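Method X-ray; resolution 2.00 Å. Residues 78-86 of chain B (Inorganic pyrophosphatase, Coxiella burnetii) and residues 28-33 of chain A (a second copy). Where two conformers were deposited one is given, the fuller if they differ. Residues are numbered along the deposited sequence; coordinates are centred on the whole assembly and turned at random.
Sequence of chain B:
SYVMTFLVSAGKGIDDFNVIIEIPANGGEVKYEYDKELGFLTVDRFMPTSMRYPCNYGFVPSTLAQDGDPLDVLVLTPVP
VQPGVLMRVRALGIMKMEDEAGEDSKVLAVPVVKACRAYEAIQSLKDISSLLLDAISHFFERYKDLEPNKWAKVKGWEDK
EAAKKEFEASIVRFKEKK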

# COMPACT_ATOMS: atom_id res chain seq x y z
N PRO B 78 17.06 -1.04 5.10
CA PRO B 78 16.70 -1.38 3.72
C PRO B 78 15.21 -1.19 3.46
O PRO B 78 14.84 -0.73 2.39
CB PRO B 78 17.07 -2.87 3.62
CG PRO B 78 18.13 -3.06 4.66
CD PRO B 78 17.74 -2.15 5.79
N VAL B 79 14.37 -1.55 4.43
CA VAL B 79 12.93 -1.33 4.31
C VAL B 79 12.33 -0.88 5.64
O VAL B 79 12.91 -1.14 6.70
CB VAL B 79 12.20 -2.59 3.80
CG1 VAL B 79 12.67 -2.95 2.40
CG2 VAL B 79 12.45 -3.74 4.75
N PRO B 80 11.16 -0.21 5.60
CA PRO B 80 10.57 0.32 6.84
C PRO B 80 10.33 -0.77 7.89
O PRO B 80 10.03 -1.91 7.54
CB PRO B 80 9.24 0.91 6.37
CG PRO B 80 9.42 1.16 4.90
CD PRO B 80 10.33 0.07 4.42
N VAL B 81 10.46 -0.40 9.16
CA VAL B 81 10.19 -1.31 10.27
C VAL B 81 8.87 -0.92 10.94
O VAL B 81 8.58 0.26 11.11
CB VAL B 81 11.33 -1.27 11.32
CG1 VAL B 81 10.96 -2.09 12.54
CG2 VAL B 81 12.64 -1.76 10.71
N GLN B 82 8.07 -1.91 11.32
CA GLN B 82 6.76 -1.66 11.94
C GLN B 82 6.88 -0.99 13.31
O GLN B 82 7.68 -1.40 14.14
CB GLN B 82 5.98 -2.98 12.07
CG GLN B 82 4.69 -2.88 12.90
CD GLN B 82 3.91 -4.18 12.92
OE1 GLN B 82 3.39 -4.63 11.90
NE2 GLN B 82 3.84 -4.81 14.09
N PRO B 83 6.07 0.05 13.55
CA PRO B 83 6.07 0.73 14.85
C PRO B 83 5.81 -0.26 15.98
O PRO B 83 4.97 -1.15 15.82
CB PRO B 83 4.89 1.70 14.75
CG PRO B 83 4.70 1.92 13.30
CD PRO B 83 5.07 0.63 12.63
N GLY B 84 6.52 -0.11 17.09
CA GLY B 84 6.32 -0.97 18.24
C GLY B 84 7.33 -2.09 18.33
O GLY B 84 7.39 -2.82 19.32
N VAL B 85 8.14 -2.22 17.28
CA VAL B 85 9.13 -3.28 17.19
C VAL B 85 10.47 -2.83 17.79
O VAL B 85 10.86 -1.68 17.65
CB VAL B 85 9.33 -3.72 15.73
CG1 VAL B 85 10.53 -4.64 15.60
CG2 VAL B 85 8.07 -4.39 15.21
N LEU B 86 11.14 -3.75 18.47
CA LEU B 86 12.46 -3.46 19.04
C LEU B 86 13.54 -4.00 18.11
O LEU B 86 13.38 -5.06 17.51
CB LEU B 86 12.59 -4.08 20.43
CG LEU B 86 13.80 -3.69 21.28
CD1 LEU B 86 13.52 -3.92 22.75
CD2 LEU B 86 15.05 -4.44 20.84
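Chain A, residues 28-33: GEVKYE

Chain A meets the loop of chain B with one side of a short extended segment. Val A30 to Glu A33 form a strand, so alternate side chains project to opposite sides: Val A30 and Tyr A32 point their CA-to-CB bonds toward chain B, whereas Lys A31 and Glu A33 make no contact with it. The two stretches advance in the same general sense, Val A30 lying nearest Val B79 (CA to CA 7.1 Å) and Tyr A32 nearest Val B85 (CA to CA 8.5 Å). At such separations the backbones do not pair, and side chains must fill the gap.

Tyr A32 covers the most surface. With chi1 in the m well, it extends its ring to the chain B backbone, where the amide N of Gln B82 donates a hydrogen bond to Tyr A32 OH at 2.9 Å and a nearly straight 164°. Carbon packs beside this polar anchor: Val B81 CG1 lies 4.1 Å from Tyr A32 CE1, at the ring edge, and Val B85 CG1 approaches the same CE1 to 3.9 Å.

A type II turn from Gln B82 to Val B85, closed by a long bond of 3.3 Å from Val B85 N to Gln B82 O, brings Val B85 back beside Gln B82; Val B81 lies just before it. Gly B84, at phi 99°, takes a backbone conformation in which a CB would jam against the preceding carbonyl; glycine here serves the turn, not the contact.

Val B79 is the second centre. Its CG2 meets Val A30 CG2 at 3.1 Å, very tight for two methyl groups. Val B79 also touches Glu A29, CG1 to OE2 at 3.8 Å. The carbonyl O of Pro B80 also sits 3.7 Å from Val A30 CG2. The rule is economical: valines pack against a valine and a tyrosine ring, while the tyrosine hydroxyl accepts a hydrogen bond from a loop amide.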

# COMPACT_ATOMS: atom_id res chain seq x y z
N GLY A 28 8.34 -10.38 4.78
CA GLY A 28 9.58 -11.14 4.79
C GLY A 28 10.84 -10.34 4.54
O GLY A 28 11.92 -10.77 4.91
N GLU A 29 10.70 -9.18 3.91
CA GLU A 29 11.86 -8.32 3.66
C GLU A 29 12.52 -7.97 4.99
O GLU A 29 13.74 -7.90 5.08
CB GLU A 29 11.45 -7.06 2.89
CG GLU A 29 10.92 -7.34 1.49
CD GLU A 29 10.47 -6.08 0.77
OE1 GLU A 29 9.33 -5.64 1.00
OE2 GLU A 29 11.26 -5.54 -0.03
N VAL A 30 11.70 -7.74 6.01
CA VAL A 30 12.19 -7.64 7.38
C VAL A 30 11.70 -8.89 8.06
O VAL A 30 10.49 -9.15 8.08
CB VAL A 30 11.59 -6.45 8.15
CG1 VAL A 30 12.37 -6.23 9.44
CG2 VAL A 30 11.59 -5.21 7.31
N LYS A 31 12.61 -9.68 8.62
CA LYS A 31 12.21 -10.88 9.34
C LYS A 31 12.07 -10.57 10.82
O LYS A 31 13.06 -10.32 11.50
CB LYS A 31 13.22 -12.01 9.11
CG LYS A 31 12.85 -13.32 9.78
CD LYS A 31 13.77 -14.45 9.35
CE LYS A 31 13.32 -15.78 9.93
NZ LYS A 31 14.17 -16.92 9.47
N TYR A 32 10.84 -10.56 11.32
CA TYR A 32 10.60 -10.33 12.74
C TYR A 32 10.67 -11.62 13.52
O TYR A 32 10.47 -12.71 12.98
CB TYR A 32 9.24 -9.67 12.97
CG TYR A 32 9.08 -8.33 12.31
CD1 TYR A 32 9.90 -7.26 12.65
CD2 TYR A 32 8.10 -8.12 11.34
CE1 TYR A 32 9.75 -6.02 12.05
CE2 TYR A 32 7.95 -6.89 10.74
CZ TYR A 32 8.77 -5.84 11.10
OH TYR A 32 8.63 -4.61 10.50
N GLU A 33 10.96 -11.49 14.81
CA GLU A 33 10.99 -12.62 15.72
C GLU A 33 10.52 -12.13 17.08
O GLU A 33 10.98 -11.09 17.55
CB GLU A 33 12.42 -13.17 15.83
CG GLU A 33 12.52 -14.53 16.49
CD GLU A 33 13.95 -15.03 16.57
OE1 GLU A 33 14.87 -14.19 16.64
OE2 GLU A 33 14.15 -16.26 16.56